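Local coordinates for protein aldo-keto reductase family 1, member B4 (Aldose reductase) (Schistosoma japonicum, PDB 4HBK) that probably reduces the carbonyl groups of aldehydes, including the aldehyde form of sugars, to alcohols at the expense of NADPH, as an aldose reductase, at residues 121-126 and 184-189; 226-231 and 236-241. All coordinates share one frame; numbering follows the deposited sequence.

Interaction 1 (121-126 and 184-189); sequences HVRKAC and EGLVKS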
loop_
_atom_site.group_PDB
_atom_site.type_symbol
_atom_site.label_atom_id
_atom_site.label_comp_id
_atom_site.label_asym_id
_atom_site.label_seq_id
_atom_site.Cartn_x
_atom_site.Cartn_y
_atom_site.Cartn_z
ATOM N N HIS A 121 -6.454 20.974 -5.309
ATOM C CA HIS A 121 -7.215 19.806 -5.750
ATOM C C HIS A 121 -7.268 18.656 -4.734
ATOM O O HIS A 121 -8.108 17.765 -4.844
ATOM C CB HIS A 121 -6.650 19.274 -7.071
ATOM C CG HIS A 121 -6.766 20.236 -8.208
ATOM N ND1 HIS A 121 -5.700 20.562 -9.024
ATOM C CD2 HIS A 121 -7.821 20.955 -8.665
ATOM C CE1 HIS A 121 -6.090 21.441 -9.929
ATOM N NE2 HIS A 121 -7.372 21.692 -9.736
ATOM N N VAL A 122 -6.360 18.661 -3.765
ATOM C CA VAL A 122 -6.269 17.566 -2.802
ATOM C C VAL A 122 -7.594 17.277 -2.075
ATOM O O VAL A 122 -8.023 16.133 -2.003
ATOM C CB VAL A 122 -5.156 17.815 -1.779
ATOM C CG1 VAL A 122 -5.142 16.713 -0.739
ATOM C CG2 VAL A 122 -3.800 17.918 -2.474
ATOM N N ARG A 123 -8.248 18.312 -1.563
ATOM C CA ARG A 123 -9.476 18.140 -0.781
ATOM C C ARG A 123 -10.574 17.434 -1.565
ATOM O O ARG A 123 -11.190 16.471 -1.080
ATOM C CB ARG A 123 -9.989 19.496 -0.280
ATOM C CG ARG A 123 -11.423 19.483 0.277
ATOM C CD ARG A 123 -11.520 18.666 1.542
ATOM N NE ARG A 123 -10.516 19.103 2.503
ATOM C CZ ARG A 123 -10.786 19.748 3.632
ATOM N NH1 ARG A 123 -12.047 20.019 3.957
ATOM N NH2 ARG A 123 -9.793 20.107 4.440
ATOM N N LYS A 124 -10.825 17.911 -2.775
ATOM C CA LYS A 124 -11.891 17.339 -3.586
ATOM C C LYS A 124 -11.598 15.893 -3.954
ATOM O O LYS A 124 -12.506 15.077 -4.015
ATOM C CB LYS A 124 -12.145 18.187 -4.842
ATOM C CG LYS A 124 -12.724 19.568 -4.526
ATOM C CD LYS A 124 -13.163 20.324 -5.783
ATOM C CE LYS A 124 -13.839 21.653 -5.427
ATOM N NZ LYS A 124 -15.126 21.474 -4.677
ATOM N N ALA A 125 -10.328 15.571 -4.197
ATOM C CA ALA A 125 -9.977 14.202 -4.557
ATOM C C ALA A 125 -10.275 13.274 -3.386
ATOM O O ALA A 125 -10.802 12.185 -3.567
ATOM C CB ALA A 125 -8.515 14.109 -4.958
ATOM N N CYS A 126 -9.931 13.711 -2.178
ATOM C CA CYS A 126 -10.213 12.910 -0.995
ATOM C C CYS A 126 -11.721 12.744 -0.817
ATOM O O CYS A 126 -12.209 11.644 -0.568
ATOM C CB CYS A 126 -9.605 13.542 0.254
ATOM S SG CYS A 126 -9.752 12.496 1.736
ATOM N N GLU A 184 -9.323 18.071 9.917
ATOM C CA GLU A 184 -10.763 18.105 9.693
ATOM C C GLU A 184 -11.465 16.789 10.003
ATOM O O GLU A 184 -12.684 16.709 9.921
ATOM C CB GLU A 184 -11.045 18.451 8.233
ATOM C CG GLU A 184 -10.471 19.775 7.786
ATOM C CD GLU A 184 -11.520 20.856 7.709
ATOM O OE1 GLU A 184 -11.805 21.478 8.753
ATOM O OE2 GLU A 184 -12.063 21.075 6.604
ATOM N N GLY A 185 -10.706 15.748 10.327
ATOM C CA GLY A 185 -11.312 14.458 10.616
ATOM C C GLY A 185 -11.681 13.596 9.409
ATOM O O GLY A 185 -12.231 12.505 9.572
ATOM N N LEU A 186 -11.382 14.065 8.201
ATOM C CA LEU A 186 -11.642 13.280 7.000
ATOM C C LEU A 186 -10.690 12.089 6.883
ATOM O O LEU A 186 -11.021 11.063 6.282
ATOM C CB LEU A 186 -11.556 14.162 5.750
ATOM C CG LEU A 186 -12.578 15.293 5.660
ATOM C CD1 LEU A 186 -12.224 16.253 4.548
ATOM C CD2 LEU A 186 -13.968 14.729 5.440
ATOM N N VAL A 187 -9.510 12.229 7.471
ATOM C CA VAL A 187 -8.500 11.178 7.443
ATOM C C VAL A 187 -7.852 11.047 8.824
ATOM O O VAL A 187 -7.564 12.052 9.454
ATOM C CB VAL A 187 -7.430 11.509 6.382
ATOM C CG1 VAL A 187 -6.215 10.650 6.561
ATOM C CG2 VAL A 187 -8.011 11.350 4.964
ATOM N N LYS A 188 -7.625 9.820 9.300
ATOM C CA LYS A 188 -7.004 9.638 10.623
ATOM C C LYS A 188 -5.479 9.727 10.583
ATOM O O LYS A 188 -4.852 10.317 11.472
ATOM C CB LYS A 188 -7.411 8.314 11.255
ATOM C CG LYS A 188 -8.904 8.128 11.440
ATOM C CD LYS A 188 -9.506 9.177 12.348
ATOM C CE LYS A 188 -10.863 8.721 12.873
ATOM N NZ LYS A 188 -11.518 9.743 13.746
ATOM N N SER A 189 -4.881 9.115 9.562
ATOM C CA SER A 189 -3.428 9.096 9.428
ATOM C C SER A 189 -3.085 9.335 7.970
ATOM O O SER A 189 -3.838 8.938 7.085
ATOM C CB SER A 189 -2.861 7.742 9.862
ATOM O OG SER A 189 -3.264 7.378 11.172
#
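Arg-123 reaches from its helix to Glu-184 and forms a salt bridge. Arg-123 NH1 lies 2.8 Å from Glu-184 OE2, with an N-H...O angle of 159°. The oxygen sits at the edge of the guanidinium, close to its plane, and accepts through its anti lone pair; a second, weak bond comes from NH2. Both nitrogens converge on the one oxygen, and the two planes are turned 42° apart, so the pair is not the coplanar arrangement in which each oxygen takes its own N-H. Arg-123 gets there by bending at chi2 (66°) and chi3, which folds the long chain across the end of Leu-186; Glu-184, bent at chi2, meets it at about a right angle. Leu-186 CD1 lies 3.6 Å above one face of the Arg-123 guanidinium, offset toward its rim: arginine's flat cation can rest on a methyl while its edge binds an acid. Gly-185, at positive phi in a Schellman motif, ends the preceding helix. Deeper in, Cys-126 SG, small and apolar enough for a buried site, meets Val-187 CG2 at 3.8 Å. Helix 119-133 thereby packs against the turn between helix 171-183 and strand 187-193, with Leu-181 touching Arg-123, Cys-126 and Leu-186, and Tyr-141 of strand 138-143 against Cys-126 and Val-187.

Interaction 2 (226-231 and 236-241); sequences KLVEYA and LTVTAY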
loop_
_atom_site.group_PDB
_atom_site.type_symbol
_atom_site.label_atom_id
_atom_site.label_comp_id
_atom_site.label_asym_id
_atom_site.label_seq_id
_atom_site.Cartn_x
_atom_site.Cartn_y
_atom_site.Cartn_z
ATOM N N LYS A 226 17.573 -1.310 2.924
ATOM C CA LYS A 226 18.057 -0.007 3.372
ATOM C C LYS A 226 16.942 1.009 3.602
ATOM O O LYS A 226 16.935 1.719 4.607
ATOM C CB LYS A 226 19.108 0.549 2.409
ATOM C CG LYS A 226 20.428 -0.197 2.476
ATOM C CD LYS A 226 21.476 0.431 1.574
ATOM C CE LYS A 226 22.840 -0.193 1.819
ATOM N NZ LYS A 226 23.943 0.553 1.152
ATOM N N LEU A 227 16.004 1.072 2.667
ATOM C CA LEU A 227 14.877 1.977 2.784
ATOM C C LEU A 227 13.984 1.571 3.949
ATOM O O LEU A 227 13.532 2.417 4.715
ATOM C CB LEU A 227 14.072 1.986 1.487
ATOM C CG LEU A 227 12.883 2.945 1.501
ATOM C CD1 LEU A 227 13.355 4.336 1.937
ATOM C CD2 LEU A 227 12.186 2.980 0.131
ATOM N N VAL A 228 13.724 0.275 4.084
ATOM C CA VAL A 228 12.867 -0.197 5.163
ATOM C C VAL A 228 13.491 0.128 6.512
ATOM O O VAL A 228 12.814 0.588 7.436
ATOM C CB VAL A 228 12.625 -1.709 5.100
ATOM C CG1 VAL A 228 12.043 -2.181 6.424
ATOM C CG2 VAL A 228 11.689 -2.066 3.924
ATOM N N GLU A 229 14.792 -0.107 6.628
ATOM C CA GLU A 229 15.470 0.173 7.887
ATOM C C GLU A 229 15.417 1.665 8.185
ATOM O O GLU A 229 15.154 2.071 9.317
ATOM C CB GLU A 229 16.910 -0.336 7.855
ATOM C CG GLU A 229 17.009 -1.854 7.933
ATOM C CD GLU A 229 18.450 -2.339 8.013
ATOM O OE1 GLU A 229 18.662 -3.494 8.434
ATOM O OE2 GLU A 229 19.372 -1.568 7.657
ATOM N N TYR A 230 15.658 2.481 7.162
ATOM C CA TYR A 230 15.562 3.917 7.333
ATOM C C TYR A 230 14.176 4.341 7.810
ATOM O O TYR A 230 14.046 5.051 8.803
ATOM C CB TYR A 230 15.879 4.670 6.051
ATOM C CG TYR A 230 15.398 6.102 6.159
ATOM C CD1 TYR A 230 16.090 7.039 6.937
ATOM C CD2 TYR A 230 14.226 6.504 5.532
ATOM C CE1 TYR A 230 15.636 8.341 7.054
ATOM C CE2 TYR A 230 13.761 7.804 5.647
ATOM C CZ TYR A 230 14.468 8.716 6.402
ATOM O OH TYR A 230 13.990 10.003 6.510
ATOM N N ALA A 231 13.137 3.920 7.097
ATOM C CA ALA A 231 11.791 4.342 7.460
ATOM C C ALA A 231 11.419 3.949 8.900
ATOM O O ALA A 231 10.875 4.763 9.649
ATOM C CB ALA A 231 10.753 3.830 6.450
ATOM N N LEU A 236 8.298 5.464 11.048
ATOM C CA LEU A 236 7.223 5.110 10.123
ATOM C C LEU A 236 6.962 3.619 10.218
ATOM O O LEU A 236 7.875 2.851 10.508
ATOM C CB LEU A 236 7.619 5.407 8.686
ATOM C CG LEU A 236 8.022 6.824 8.307
ATOM C CD1 LEU A 236 7.582 7.097 6.879
ATOM C CD2 LEU A 236 7.415 7.828 9.272
ATOM N N THR A 237 5.729 3.200 9.948
ATOM C CA THR A 237 5.478 1.791 9.678
ATOM C C THR A 237 5.601 1.617 8.174
ATOM O O THR A 237 5.473 2.588 7.416
ATOM C CB THR A 237 4.090 1.353 10.100
ATOM O OG1 THR A 237 3.116 2.035 9.299
ATOM C CG2 THR A 237 3.860 1.634 11.595
ATOM N N VAL A 238 5.841 0.388 7.740
ATOM C CA VAL A 238 6.119 0.141 6.339
ATOM C C VAL A 238 5.248 -0.973 5.811
ATOM O O VAL A 238 5.148 -2.032 6.417
ATOM C CB VAL A 238 7.593 -0.228 6.118
ATOM C CG1 VAL A 238 7.871 -0.421 4.634
ATOM C CG2 VAL A 238 8.503 0.863 6.693
ATOM N N THR A 239 4.627 -0.729 4.667
ATOM C CA THR A 239 3.748 -1.703 4.056
ATOM C C THR A 239 4.399 -2.216 2.794
ATOM O O THR A 239 4.931 -1.441 1.992
ATOM C CB THR A 239 2.390 -1.076 3.706
ATOM O OG1 THR A 239 1.707 -0.718 4.917
ATOM C CG2 THR A 239 1.524 -2.050 2.891
ATOM N N ALA A 240 4.364 -3.532 2.623
ATOM C CA ALA A 240 4.933 -4.145 1.442
ATOM C C ALA A 240 3.839 -4.313 0.424
ATOM O O ALA A 240 2.872 -5.021 0.666
ATOM C CB ALA A 240 5.521 -5.493 1.783
ATOM N N TYR A 241 3.973 -3.663 -0.722
ATOM C CA TYR A 241 3.073 -4.002 -1.796
ATOM C C TYR A 241 3.735 -4.999 -2.747
ATOM O O TYR A 241 4.959 -5.175 -2.729
ATOM C CB TYR A 241 2.480 -2.765 -2.481
ATOM C CG TYR A 241 3.335 -2.009 -3.476
ATOM C CD1 TYR A 241 3.633 -2.536 -4.729
ATOM C CD2 TYR A 241 3.756 -0.714 -3.194
ATOM C CE1 TYR A 241 4.393 -1.805 -5.661
ATOM C CE2 TYR A 241 4.501 0.021 -4.105
ATOM C CZ TYR A 241 4.818 -0.520 -5.331
ATOM O OH TYR A 241 5.555 0.239 -6.207
#
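Ala-231 faces Val-238 across a helix-strand interface, its CB 3.7 Å from Val-238 CG2. Val-238 points from the strand toward the helix and spreads its two methyls over successive turns: CG2, anti to the carbonyl carbon, meets Ala-231, whereas Val-238 CG1, anti to the backbone N (chi1 -177°), turns toward Val-228, whose CG2 is 4.2 Å away. Neither Val-228 nor Ala-231 aims its CB straight at the strand, so these two helix residues, three positions apart, present their methyls to the one valine from the flank. Beta-branched valine suits the strand, and its forked end can serve two partners at once; alanine suits the helix where the chains come close, since a single methyl fills the place.

Nearer the turn the backbones themselves meet. Leu-236 N donates to Ala-231 O at 3.0 Å, a moderately bent bond (N-H...O 142°). The hydrogen bond brings Leu-236 CB to 4.2 Å from Ala-231 CB, where the two side chains begin in apolar contact. All four touching residues are buried and apolar, as befits the inner side of a helix lying on a sheet. Thr-237, by contrast, points away from the helix, and its OG1 is hydrogen-bonded to Asn-213 ND2 and Ala-212 O.

Ala-231 also touches Leu-214 and Leu-227 touches Ile-216, both of strand 213-217, so the helix covers that strand as well as 237-241. The arrangement is that of a beta-alpha-beta crossover, strand 213-217, helix 225-233 and strand 237-241, the repeating element of the (beta/alpha)8 TIM barrel to which aldo-keto reductases belong.

Overall arrangement
Both contacts belong to one (beta/alpha)8 barrel and reach its single parallel sheet, with their centres 24 Å apart and nearest atoms about 8 Å apart, without touching. Both segments of interaction 1 precede those of interaction 2 in the chain. Strand 187-193, approached by interaction 1, and strand 237-241, in interaction 2, are separated in the sheet by strand 213-217 alone. Interaction 1 joins helix 119-133 to the turn that leads out of helix 171-183, bridging two successive helices of the barrel's outer layer, whereas interaction 2 ties a helix to the strand that follows it. Together they illustrate lateral and sequential packing around the barrel that carries the predicted proton donor Tyr-82, with Lys-111 predicted to lower its pKa and His-144 predicted to bind substrate.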